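Local coordinates for septation protein imp2 (Schizosaccharomyces pombe, PDB 5C1F), which is required for normal septation, taking part in medial ring disassembly and binding phospholipids through its F-BAR domain to anchor cytoskeletal proteins at the membrane, at residues S88-Q91 against I92-L96; R44-I47 against E48-Y51; I233-S236 against C237-D240. All coordinates share one frame; numbering follows the deposited sequence.

In the fold
The three contacts are single-turn sites on the three long helices of the F-BAR domain, the membrane-binding module of this protein. Contact 2 comes first in the chain, on helix 18-59, contact 1 follows on helix 69-155, and contact 3 comes last on helix 162-252. Contact 1 is the middle layer: its centre is about 8 Å from that of contact 2 and about 11 Å from that of contact 3, whereas contacts 2 and 3 are about 15 Å apart, centre to centre. Together they make one cross-section of the elongated helical bundle. Contacts 2 and 3 also touch the second subunit, so this level lies partly at the dimer interface.

Contact 1 of 3, residues S88-Q91 against I92-L96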
loop_
_atom_site.group_PDB
_atom_site.type_symbol
_atom_site.label_atom_id
_atom_site.label_comp_id
_atom_site.label_asym_id
_atom_site.label_seq_id
_atom_site.Cartn_x
_atom_site.Cartn_y
_atom_site.Cartn_z
ATOM N N SER A 88 5.909 -6.224 -6.484
ATOM C CA SER A 88 4.834 -5.818 -7.374
ATOM C C SER A 88 4.457 -4.364 -7.113
ATOM O O SER A 88 4.407 -3.554 -8.036
ATOM C CB SER A 88 3.617 -6.730 -7.199
ATOM O OG SER A 88 2.502 -6.257 -7.939
ATOM N N HIS A 89 4.207 -4.039 -5.848
ATOM C CA HIS A 89 3.842 -2.676 -5.479
ATOM C C HIS A 89 4.939 -1.671 -5.845
ATOM O O HIS A 89 4.636 -0.533 -6.199
ATOM C CB HIS A 89 3.515 -2.598 -3.985
ATOM C CG HIS A 89 2.151 -3.108 -3.643
ATOM N ND1 HIS A 89 1.006 -2.366 -3.852
ATOM C CD2 HIS A 89 1.742 -4.285 -3.114
ATOM C CE1 HIS A 89 -0.045 -3.064 -3.464
ATOM N NE2 HIS A 89 0.373 -4.234 -3.015
ATOM N N LEU A 90 6.201 -2.087 -5.783
ATOM C CA LEU A 90 7.298 -1.207 -6.187
ATOM C C LEU A 90 7.247 -0.948 -7.689
ATOM O O LEU A 90 7.426 0.187 -8.138
ATOM C CB LEU A 90 8.657 -1.796 -5.802
ATOM C CG LEU A 90 9.858 -0.882 -6.070
ATOM C CD1 LEU A 90 9.725 0.426 -5.302
ATOM C CD2 LEU A 90 11.167 -1.573 -5.726
ATOM N N GLN A 91 7.001 -2.008 -8.456
ATOM C CA GLN A 91 6.839 -1.901 -9.901
ATOM C C GLN A 91 5.632 -1.021 -10.248
ATOM O O GLN A 91 5.695 -0.196 -11.156
ATOM C CB GLN A 91 6.690 -3.298 -10.522
ATOM C CG GLN A 91 6.301 -3.323 -12.000
ATOM C CD GLN A 91 7.443 -2.945 -12.929
ATOM O OE1 GLN A 91 7.925 -1.812 -12.914
ATOM N NE2 GLN A 91 7.876 -3.896 -13.750
ATOM N N ILE A 92 4.542 -1.189 -9.506
ATOM C CA ILE A 92 3.336 -0.399 -9.733
ATOM C C ILE A 92 3.584 1.084 -9.458
ATOM O O ILE A 92 3.148 1.945 -10.225
ATOM C CB ILE A 92 2.161 -0.898 -8.862
ATOM C CG1 ILE A 92 1.762 -2.315 -9.276
ATOM C CG2 ILE A 92 0.956 0.027 -8.999
ATOM C CD1 ILE A 92 1.257 -2.412 -10.703
ATOM N N SER A 93 4.299 1.382 -8.377
ATOM C CA SER A 93 4.600 2.770 -8.039
ATOM C C SER A 93 5.472 3.408 -9.115
ATOM O O SER A 93 5.328 4.594 -9.414
ATOM C CB SER A 93 5.287 2.865 -6.674
ATOM O OG SER A 93 6.619 2.387 -6.728
ATOM N N GLN A 94 6.365 2.617 -9.706
ATOM C CA GLN A 94 7.222 3.111 -10.781
ATOM C C GLN A 94 6.406 3.418 -12.034
ATOM O O GLN A 94 6.670 4.393 -12.731
ATOM C CB GLN A 94 8.329 2.104 -11.101
ATOM C CG GLN A 94 9.373 1.970 -9.999
ATOM C CD GLN A 94 10.284 0.764 -10.190
ATOM O OE1 GLN A 94 10.045 -0.082 -11.054
ATOM N NE2 GLN A 94 11.331 0.679 -9.379
ATOM N N LEU A 95 5.415 2.582 -12.321
ATOM C CA LEU A 95 4.535 2.816 -13.459
ATOM C C LEU A 95 3.583 3.983 -13.187
ATOM O O LEU A 95 3.232 4.734 -14.102
ATOM C CB LEU A 95 3.749 1.548 -13.802
ATOM C CG LEU A 95 4.592 0.358 -14.285
ATOM C CD1 LEU A 95 3.753 -0.911 -14.384
ATOM C CD2 LEU A 95 5.255 0.669 -15.620
ATOM N N LEU A 96 3.168 4.140 -11.932
ATOM C CA LEU A 96 2.331 5.275 -11.555
ATOM C C LEU A 96 3.075 6.582 -11.807
ATOM O O LEU A 96 2.472 7.592 -12.175
ATOM C CB LEU A 96 1.907 5.184 -10.087
ATOM C CG LEU A 96 0.787 4.203 -9.732
ATOM C CD1 LEU A 96 0.529 4.198 -8.230
ATOM C CD2 LEU A 96 -0.490 4.530 -10.493
#
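L90 O takes two hydrogen bonds from the following turn. S93 OG donates to L90 O at 2.7 Å and Q94 N to the same L90 O at 3.1 Å, and both donors reach the oxygen from the same face of its carbonyl plane. The hydroxyl comes in well to the side, with a C=O...OG angle of 121°. What brings OG round is a chi1 of 72°, which tucks the hydroxyl between the serine's own backbone N and carbonyl carbon, the crowded position, and folds it back on the preceding turn. A buried hydroxyl is satisfied within its own helix in this way.

The other backbone bonds are regular alpha-helical i to i+4 links. I92 N meets S88 O at 2.8 Å, S93 N meets H89 O at 2.9 Å, and L95 N meets Q91 O at 3.0 Å.

Aliphatic carbons pack against the same carbonyls. I92 sets CG1 over the preceding turn, 3.2 Å from S88 O, because chi1 (-65°) turns that branch anti to its carbonyl carbon and beside its N. L95 does likewise, bringing CG to 3.4 Å from Q91 O. On the L90 side, CD1 lies 3.9 Å from S93 OG, an apolar methyl alongside the hydroxyl.

H89, pointing away from this turn, links ND1 to E48 OE2 on helix 18-59 and NE2 to D240 OD2 on helix 162-252 by hydrogen bonds, while its ring meets Y51 edge-to-face. S88 OG bonds N239 ND2, S93 packs on E48 and E49, and L96 lies on A45, F229 and L232. Helix 69-155 is thereby sandwiched between helices 18-59 and 162-252 of the F-BAR bundle.

Contact 2 of 3, residues R44-I47 against E48-Y51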
loop_
_atom_site.group_PDB
_atom_site.type_symbol
_atom_site.label_atom_id
_atom_site.label_comp_id
_atom_site.label_asym_id
_atom_site.label_seq_id
_atom_site.Cartn_x
_atom_site.Cartn_y
_atom_site.Cartn_z
ATOM N N ARG A 44 0.050 10.150 -5.064
ATOM C CA ARG A 44 -0.456 8.781 -5.126
ATOM C C ARG A 44 0.658 7.779 -5.435
ATOM O O ARG A 44 0.656 6.657 -4.927
ATOM C CB ARG A 44 -1.565 8.675 -6.179
ATOM C CG ARG A 44 -2.218 7.310 -6.264
ATOM C CD ARG A 44 -2.792 6.880 -4.922
ATOM N NE ARG A 44 -3.330 5.525 -4.984
ATOM C CZ ARG A 44 -2.612 4.427 -4.771
ATOM N NH1 ARG A 44 -1.322 4.521 -4.474
ATOM N NH2 ARG A 44 -3.181 3.231 -4.852
ATOM N N ALA A 45 1.611 8.199 -6.260
ATOM C CA ALA A 45 2.736 7.352 -6.628
ATOM C C ALA A 45 3.716 7.205 -5.468
ATOM O O ALA A 45 4.231 6.114 -5.214
ATOM C CB ALA A 45 3.444 7.914 -7.852
ATOM N N ASN A 46 3.977 8.305 -4.770
ATOM C CA ASN A 46 4.875 8.279 -3.622
ATOM C C ASN A 46 4.282 7.480 -2.473
ATOM O O ASN A 46 5.003 6.793 -1.749
ATOM C CB ASN A 46 5.211 9.699 -3.161
ATOM C CG ASN A 46 6.326 10.326 -3.980
ATOM O OD1 ASN A 46 7.182 9.625 -4.525
ATOM N ND2 ASN A 46 6.324 11.651 -4.067
ATOM N N ILE A 47 2.965 7.576 -2.313
ATOM C CA ILE A 47 2.254 6.760 -1.336
ATOM C C ILE A 47 2.480 5.282 -1.637
ATOM O O ILE A 47 2.779 4.495 -0.739
ATOM C CB ILE A 47 0.739 7.066 -1.329
ATOM C CG1 ILE A 47 0.484 8.474 -0.788
ATOM C CG2 ILE A 47 -0.017 6.038 -0.497
ATOM C CD1 ILE A 47 -0.969 8.900 -0.842
ATOM N N GLU A 48 2.357 4.919 -2.909
ATOM C CA GLU A 48 2.544 3.534 -3.323
ATOM C C GLU A 48 3.983 3.073 -3.115
ATOM O O GLU A 48 4.231 1.943 -2.697
ATOM C CB GLU A 48 2.150 3.357 -4.789
ATOM C CG GLU A 48 2.013 1.900 -5.217
ATOM C CD GLU A 48 0.751 1.249 -4.670
ATOM O OE1 GLU A 48 -0.060 1.960 -4.040
ATOM O OE2 GLU A 48 0.565 0.029 -4.875
ATOM N N GLU A 49 4.930 3.959 -3.405
ATOM C CA GLU A 49 6.345 3.636 -3.274
ATOM C C GLU A 49 6.715 3.367 -1.818
ATOM O O GLU A 49 7.354 2.363 -1.509
ATOM C CB GLU A 49 7.207 4.768 -3.837
ATOM C CG GLU A 49 8.701 4.468 -3.846
ATOM C CD GLU A 49 9.523 5.605 -4.434
ATOM O OE1 GLU A 49 8.928 6.610 -4.873
ATOM O OE2 GLU A 49 10.767 5.494 -4.459
ATOM N N ASP A 50 6.309 4.276 -0.937
ATOM C CA ASP A 50 6.550 4.140 0.497
ATOM C C ASP A 50 5.972 2.833 1.034
ATOM O O ASP A 50 6.605 2.134 1.824
ATOM C CB ASP A 50 5.949 5.330 1.249
ATOM C CG ASP A 50 6.153 5.239 2.750
ATOM O OD1 ASP A 50 7.268 4.877 3.182
ATOM O OD2 ASP A 50 5.198 5.533 3.502
ATOM N N TYR A 51 4.753 2.528 0.595
ATOM C CA TYR A 51 4.067 1.281 0.905
ATOM C C TYR A 51 4.921 0.082 0.479
ATOM O O TYR A 51 5.174 -0.832 1.267
ATOM C CB TYR A 51 2.707 1.277 0.199
ATOM C CG TYR A 51 1.749 0.154 0.541
ATOM C CD1 TYR A 51 1.380 -0.111 1.854
ATOM C CD2 TYR A 51 1.161 -0.599 -0.466
ATOM C CE1 TYR A 51 0.478 -1.129 2.152
ATOM C CE2 TYR A 51 0.260 -1.610 -0.179
ATOM C CZ TYR A 51 -0.079 -1.873 1.128
ATOM O OH TYR A 51 -0.976 -2.885 1.402
HETATM O O HOH W 1 2.073 4.760 2.210
#
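R44 and E48, one helical turn apart, run side by side and join in a salt bridge. NH1 of R44 points at OE1 of E48 over 2.9 Å in a nearly straight bond (170° at the hydrogen), and NH2 adds a weak bond to the same OE1 at 3.5 Å. The oxygen sits at the edge of the guanidinium, in its plane. Seen from the carboxylate, the arginine arrives on the anti side and somewhat out of plane. R44 gets there by starting anti to its backbone N (chi1 -176°) and then bending at chi2 (57°), which swings the chain along the helix toward E48.

Beneath the pair runs regular helical backbone bonding: E48 N to R44 O at 3.2 Å, with E49 N to A45 O and D50 N to N46 O both at 2.9 Å. I47 O takes Y51 N at 3.1 Å, and a water lies 3.0 Å from I47 O and may donate to it.

E48 OE1 has a further bond from Y51 OH of the second subunit, and E48 OE2 is held by H89 ND1. Putting an alanine in place of R44 would probably cost E48 OE1 its arginine salt bridge, leaving it to that tyrosine hydroxyl of the second subunit.

Further out, R44 packs on F229 and I233 of helix 162-252, and A45 on L96 of helix 69-155. Y51 stacks on Y51 of the second subunit, so this turn of helix 18-59 lies at the dimer interface.

Contact 3 of 3, residues I233-S236 against C237-D240; sequences ISRS and CFND
S236 O accepts two hydrogen bonds, one from D240 N at 3.1 Å and one from a water. That water also donates to D240 OD1 at 2.7 Å and lies 2.8 Å from S236 OG, so it bridges one turn of helix by three contacts. S236 can offer both oxygens because OG stands anti to its own N (chi1 178°) and beside its carbonyl carbon. The aspartate's other oxygen, OD2, is taken by H89.

On the outer side, R235 lays its guanidinium across N239: OD1 sits 3.4 Å above the plane, over its centre, with the amide turned 75° to it. The nearest nitrogen, NE, is 3.5 Å from OD1 but makes no hydrogen bond. NH1 meanwhile comes to 3.6 Å from CD2 of F238, approaching obliquely, although guanidinium and ring planes differ by only 13°. N239 ND2 turns to S88 OG instead. C237 SG lies 4.4 Å from I233 CG2, a loose apolar contact.

This turn of helix 162-252 in the F-BAR bundle faces helix 69-155, with S236 on H89 and I92, and also the second subunit, where S234 OG bonds D241 and R248 and C237 packs on D240.

The chemistry thus differs round the turn. A water ties a buried carboxylate to the helix, while on the exposed side the guanidinium of R235 has an amide oxygen over one face and NH1 beside the F238 ring, a contact that is probably electrostatic and dispersive and more loosely fixed.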
loop_
_atom_site.group_PDB
_atom_site.type_symbol
_atom_site.label_atom_id
_atom_site.label_comp_id
_atom_site.label_asym_id
_atom_site.label_seq_id
_atom_site.Cartn_x
_atom_site.Cartn_y
_atom_site.Cartn_z
ATOM N N ILE A 233 -3.814 -0.250 -10.899
ATOM C CA ILE A 233 -4.270 -0.664 -9.572
ATOM C C ILE A 233 -4.920 -2.048 -9.619
ATOM O O ILE A 233 -4.717 -2.871 -8.724
ATOM C CB ILE A 233 -5.270 0.347 -8.961
ATOM C CG1 ILE A 233 -4.644 1.738 -8.852
ATOM C CG2 ILE A 233 -5.730 -0.118 -7.592
ATOM C CD1 ILE A 233 -3.457 1.808 -7.914
ATOM N N SER A 234 -5.705 -2.302 -10.660
ATOM C CA SER A 234 -6.318 -3.614 -10.834
ATOM C C SER A 234 -5.251 -4.696 -11.007
ATOM O O SER A 234 -5.418 -5.817 -10.531
ATOM C CB SER A 234 -7.270 -3.616 -12.033
ATOM O OG SER A 234 -8.451 -2.884 -11.754
ATOM N N ARG A 235 -4.157 -4.351 -11.686
ATOM C CA ARG A 235 -3.034 -5.270 -11.858
ATOM C C ARG A 235 -2.397 -5.569 -10.506
ATOM O O ARG A 235 -2.022 -6.704 -10.218
ATOM C CB ARG A 235 -1.996 -4.685 -12.821
ATOM C CG ARG A 235 -0.757 -5.551 -13.025
ATOM C CD ARG A 235 -1.089 -6.886 -13.696
ATOM N NE ARG A 235 0.107 -7.695 -13.932
ATOM C CZ ARG A 235 0.092 -8.951 -14.373
ATOM N NH1 ARG A 235 -1.060 -9.557 -14.626
ATOM N NH2 ARG A 235 1.232 -9.606 -14.560
ATOM N N SER A 236 -2.287 -4.532 -9.681
ATOM C CA SER A 236 -1.759 -4.666 -8.332
ATOM C C SER A 236 -2.616 -5.623 -7.514
ATOM O O SER A 236 -2.101 -6.427 -6.734
ATOM C CB SER A 236 -1.691 -3.298 -7.650
ATOM O OG SER A 236 -1.218 -3.411 -6.321
ATOM N N CYS A 237 -3.928 -5.532 -7.704
ATOM C CA CYS A 237 -4.861 -6.384 -6.984
ATOM C C CYS A 237 -4.740 -7.834 -7.434
ATOM O O CYS A 237 -4.707 -8.746 -6.613
ATOM C CB CYS A 237 -6.290 -5.883 -7.176
ATOM S SG CYS A 237 -6.577 -4.249 -6.471
ATOM N N PHE A 238 -4.671 -8.041 -8.744
ATOM C CA PHE A 238 -4.483 -9.377 -9.296
ATOM C C PHE A 238 -3.207 -10.021 -8.747
ATOM O O PHE A 238 -3.236 -11.140 -8.233
ATOM C CB PHE A 238 -4.440 -9.312 -10.827
ATOM C CG PHE A 238 -4.215 -10.643 -11.488
ATOM C CD1 PHE A 238 -5.272 -11.508 -11.705
ATOM C CD2 PHE A 238 -2.944 -11.024 -11.906
ATOM C CE1 PHE A 238 -5.069 -12.736 -12.322
ATOM C CE2 PHE A 238 -2.737 -12.251 -12.521
ATOM C CZ PHE A 238 -3.799 -13.106 -12.730
ATOM N N ASN A 239 -2.093 -9.299 -8.843
ATOM C CA ASN A 239 -0.804 -9.802 -8.369
ATOM C C ASN A 239 -0.826 -10.211 -6.897
ATOM O O ASN A 239 -0.399 -11.312 -6.548
ATOM C CB ASN A 239 0.291 -8.758 -8.591
ATOM C CG ASN A 239 0.627 -8.565 -10.057
ATOM O OD1 ASN A 239 0.232 -9.364 -10.910
ATOM N ND2 ASN A 239 1.370 -7.504 -10.357
ATOM N N ASP A 240 -1.320 -9.322 -6.037
ATOM C CA ASP A 240 -1.374 -9.600 -4.607
ATOM C C ASP A 240 -2.308 -10.765 -4.300
ATOM O O ASP A 240 -2.016 -11.590 -3.434
ATOM C CB ASP A 240 -1.815 -8.359 -3.832
ATOM C CG ASP A 240 -0.702 -7.346 -3.673
ATOM O OD1 ASP A 240 0.329 -7.475 -4.367
ATOM O OD2 ASP A 240 -0.862 -6.415 -2.855
HETATM O O HOH W 2 0.715 -5.450 -6.043
#